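Local coordinates for protein cryptochrome DASH (Arabidopsis thaliana, PDB 2J4D) that repairs cyclobutane pyrimidine dimers in single-stranded DNA as an FAD-dependent photolyase with a folate light antenna, and may act as a blue-light photoreceptor, at residues 96-99 with 100-104. Residues are numbered along the deposited sequence; the frame is centred on the assembly and turned at random.
Sequences GFLM and ECLVD
A Cys sulfur-aromatic contact between Phe-97 and Cys-101, one turn apart on helix 92-111, marks the side of this helix that faces the flavin half of the photolyase fold. The helix links strand 67-74 to its parallel neighbour 117-120 in a beta-alpha-beta crossover of the N-terminal alpha/beta domain. SG of Cys-101 lies 4.2 Å from the centroid of the Phe-97 ring, 43° off the ring normal, an oblique approach in which CE2 of Phe-97 comes nearest to SG, at 3.5 Å. With CG anti to the backbone N (chi1 -172°), the Phe-97 ring swings out from the helix close to its own level, and SG of Cys-101, anti to its carbonyl carbon (chi1 -70°), reaches back from the next turn to meet it. Trp-291 packs edge-to-face with the same ring and Phe-294 adds a third aromatic group; the Phe-97 side chain stands about 11 Å from the FAD, too far to touch it.

On the sheet-facing side, Leu-98 and Leu-102 lean against Tyr-72 of strand 67-74, and CD1 of Leu-98 meets CG of Leu-102 at 3.9 Å. The sulfur of Met-99 approaches Leu-102 more loosely, with SD 4.4 Å from CD1 of Leu-102.

Regular i to i+4 bonding underlies these contacts: the amides of Glu-100, Cys-101, Leu-102 and Val-103 donate in turn to the carbonyls of Gly-96, Phe-97, Leu-98 and Met-99. The bond from Leu-102 N to Leu-98 O measures 2.9 Å. Glu-100 directs its carboxylate to Arg-247, in a salt bridge through OE1, which also accepts from the amide of Gly-250. Its aliphatic stem runs back over the preceding turn, bringing CG of Glu-100 to 3.5 Å from O of Gly-96.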
ATOM      1  N   GLY A  96      -7.310  11.180  -2.873  1.00 17.83           N
ATOM      2  CA  GLY A  96      -7.197  12.190  -1.834  1.00 17.76           C
ATOM      3  C   GLY A  96      -5.998  11.920  -0.933  1.00 18.32           C
ATOM      4  O   GLY A  96      -5.285  12.840  -0.532  1.00 15.93           O
ATOM      5  N   PHE A  97      -5.780  10.651  -0.611  1.00 18.03           N
ATOM      6  CA  PHE A  97      -4.654  10.258   0.236  1.00 18.91           C
ATOM      7  C   PHE A  97      -3.341  10.594  -0.495  1.00 18.02           C
ATOM      8  O   PHE A  97      -2.395  11.101   0.113  1.00 17.47           O
ATOM      9  CB  PHE A  97      -4.745   8.757   0.542  1.00 15.94           C
ATOM     10  CG  PHE A  97      -3.740   8.271   1.556  1.00 19.00           C
ATOM     11  CD1 PHE A  97      -4.019   8.332   2.928  1.00 20.68           C
ATOM     12  CD2 PHE A  97      -2.536   7.712   1.142  1.00 18.95           C
ATOM     13  CE1 PHE A  97      -3.116   7.834   3.871  1.00 19.40           C
ATOM     14  CE2 PHE A  97      -1.611   7.207   2.079  1.00 20.97           C
ATOM     15  CZ  PHE A  97      -1.903   7.265   3.445  1.00 19.39           C
ATOM     16  N   LEU A  98      -3.286  10.326  -1.801  1.00 18.94           N
ATOM     17  CA  LEU A  98      -2.084  10.647  -2.577  1.00 17.18           C
ATOM     18  C   LEU A  98      -1.754  12.139  -2.504  1.00 19.21           C
ATOM     19  O   LEU A  98      -0.597  12.509  -2.305  1.00 18.31           O
ATOM     20  CB  LEU A  98      -2.251  10.248  -4.057  1.00 17.41           C
ATOM     21  CG  LEU A  98      -1.234  10.857  -5.044  1.00 18.65           C
ATOM     22  CD1 LEU A  98       0.181  10.425  -4.679  1.00 17.07           C
ATOM     23  CD2 LEU A  98      -1.550  10.405  -6.472  1.00 20.61           C
ATOM     24  N   MET A  99      -2.757  13.003  -2.662  1.00 17.84           N
ATOM     25  CA  MET A  99      -2.489  14.442  -2.612  1.00 20.76           C
ATOM     26  C   MET A  99      -1.884  14.833  -1.264  1.00 18.61           C
ATOM     27  O   MET A  99      -0.936  15.617  -1.212  1.00 19.99           O
ATOM     28  CB  MET A  99      -3.763  15.263  -2.877  1.00 19.81           C
ATOM     29  CG  MET A  99      -4.397  15.016  -4.253  1.00 21.74           C
ATOM     30  SD  MET A  99      -3.201  15.081  -5.634  1.00 31.65           S
ATOM     31  CE  MET A  99      -3.694  13.690  -6.593  1.00 33.22           C
ATOM     32  N   GLU A 100      -2.429  14.300  -0.174  1.00 18.61           N
ATOM     33  CA  GLU A 100      -1.877  14.608   1.141  1.00 18.98           C
ATOM     34  C   GLU A 100      -0.426  14.127   1.214  1.00 20.90           C
ATOM     35  O   GLU A 100       0.420  14.804   1.799  1.00 16.38           O
ATOM     36  CB  GLU A 100      -2.725  13.968   2.250  1.00 18.97           C
ATOM     37  CG  GLU A 100      -4.147  14.529   2.286  1.00 25.62           C
ATOM     38  CD  GLU A 100      -5.000  13.978   3.414  1.00 25.65           C
ATOM     39  OE1 GLU A 100      -5.059  12.743   3.589  1.00 31.09           O
ATOM     40  OE2 GLU A 100      -5.631  14.789   4.123  1.00 33.20           O
ATOM     41  N   CYS A 101      -0.135  12.971   0.612  1.00 18.47           N
ATOM     42  CA  CYS A 101       1.235  12.439   0.605  1.00 18.87           C
ATOM     43  C   CYS A 101       2.190  13.393  -0.108  1.00 18.91           C
ATOM     44  O   CYS A 101       3.313  13.616   0.343  1.00 18.92           O
ATOM     45  CB  CYS A 101       1.303  11.083  -0.109  1.00 18.71           C
ATOM     46  SG  CYS A 101       0.526   9.706   0.771  1.00 18.70           S
ATOM     47  N   LEU A 102       1.743  13.940  -1.236  1.00 17.48           N
ATOM     48  CA  LEU A 102       2.574  14.860  -2.009  1.00 19.18           C
ATOM     49  C   LEU A 102       2.812  16.164  -1.257  1.00 20.03           C
ATOM     50  O   LEU A 102       3.927  16.670  -1.244  1.00 17.15           O
ATOM     51  CB  LEU A 102       1.931  15.142  -3.369  1.00 16.63           C
ATOM     52  CG  LEU A 102       1.798  13.908  -4.276  1.00 19.55           C
ATOM     53  CD1 LEU A 102       1.091  14.313  -5.566  1.00 18.96           C
ATOM     54  CD2 LEU A 102       3.182  13.314  -4.588  1.00 18.29           C
ATOM     55  N   VAL A 103       1.768  16.705  -0.638  1.00 20.60           N
ATOM     56  CA  VAL A 103       1.913  17.943   0.128  1.00 20.92           C
ATOM     57  C   VAL A 103       2.968  17.734   1.212  1.00 21.70           C
ATOM     58  O   VAL A 103       3.869  18.560   1.386  1.00 20.41           O
ATOM     59  CB  VAL A 103       0.581  18.353   0.811  1.00 23.84           C
ATOM     60  CG1 VAL A 103       0.826  19.479   1.824  1.00 25.50           C
ATOM     61  CG2 VAL A 103      -0.420  18.810  -0.238  1.00 22.62           C
ATOM     62  N   ASP A 104       2.862  16.616   1.925  1.00 18.91           N
ATOM     63  CA  ASP A 104       3.787  16.310   3.012  1.00 20.47           C
ATOM     64  C   ASP A 104       5.222  16.068   2.536  1.00 20.24           C
ATOM     65  O   ASP A 104       6.181  16.482   3.201  1.00 20.64           O
ATOM     66  CB  ASP A 104       3.274  15.093   3.793  1.00 19.37           C
ATOM     67  CG  ASP A 104       4.083  14.814   5.051  1.00 28.53           C
ATOM     68  OD1 ASP A 104       4.084  15.669   5.964  1.00 24.31           O
ATOM     69  OD2 ASP A 104       4.713  13.736   5.126  1.00 23.97           O
TER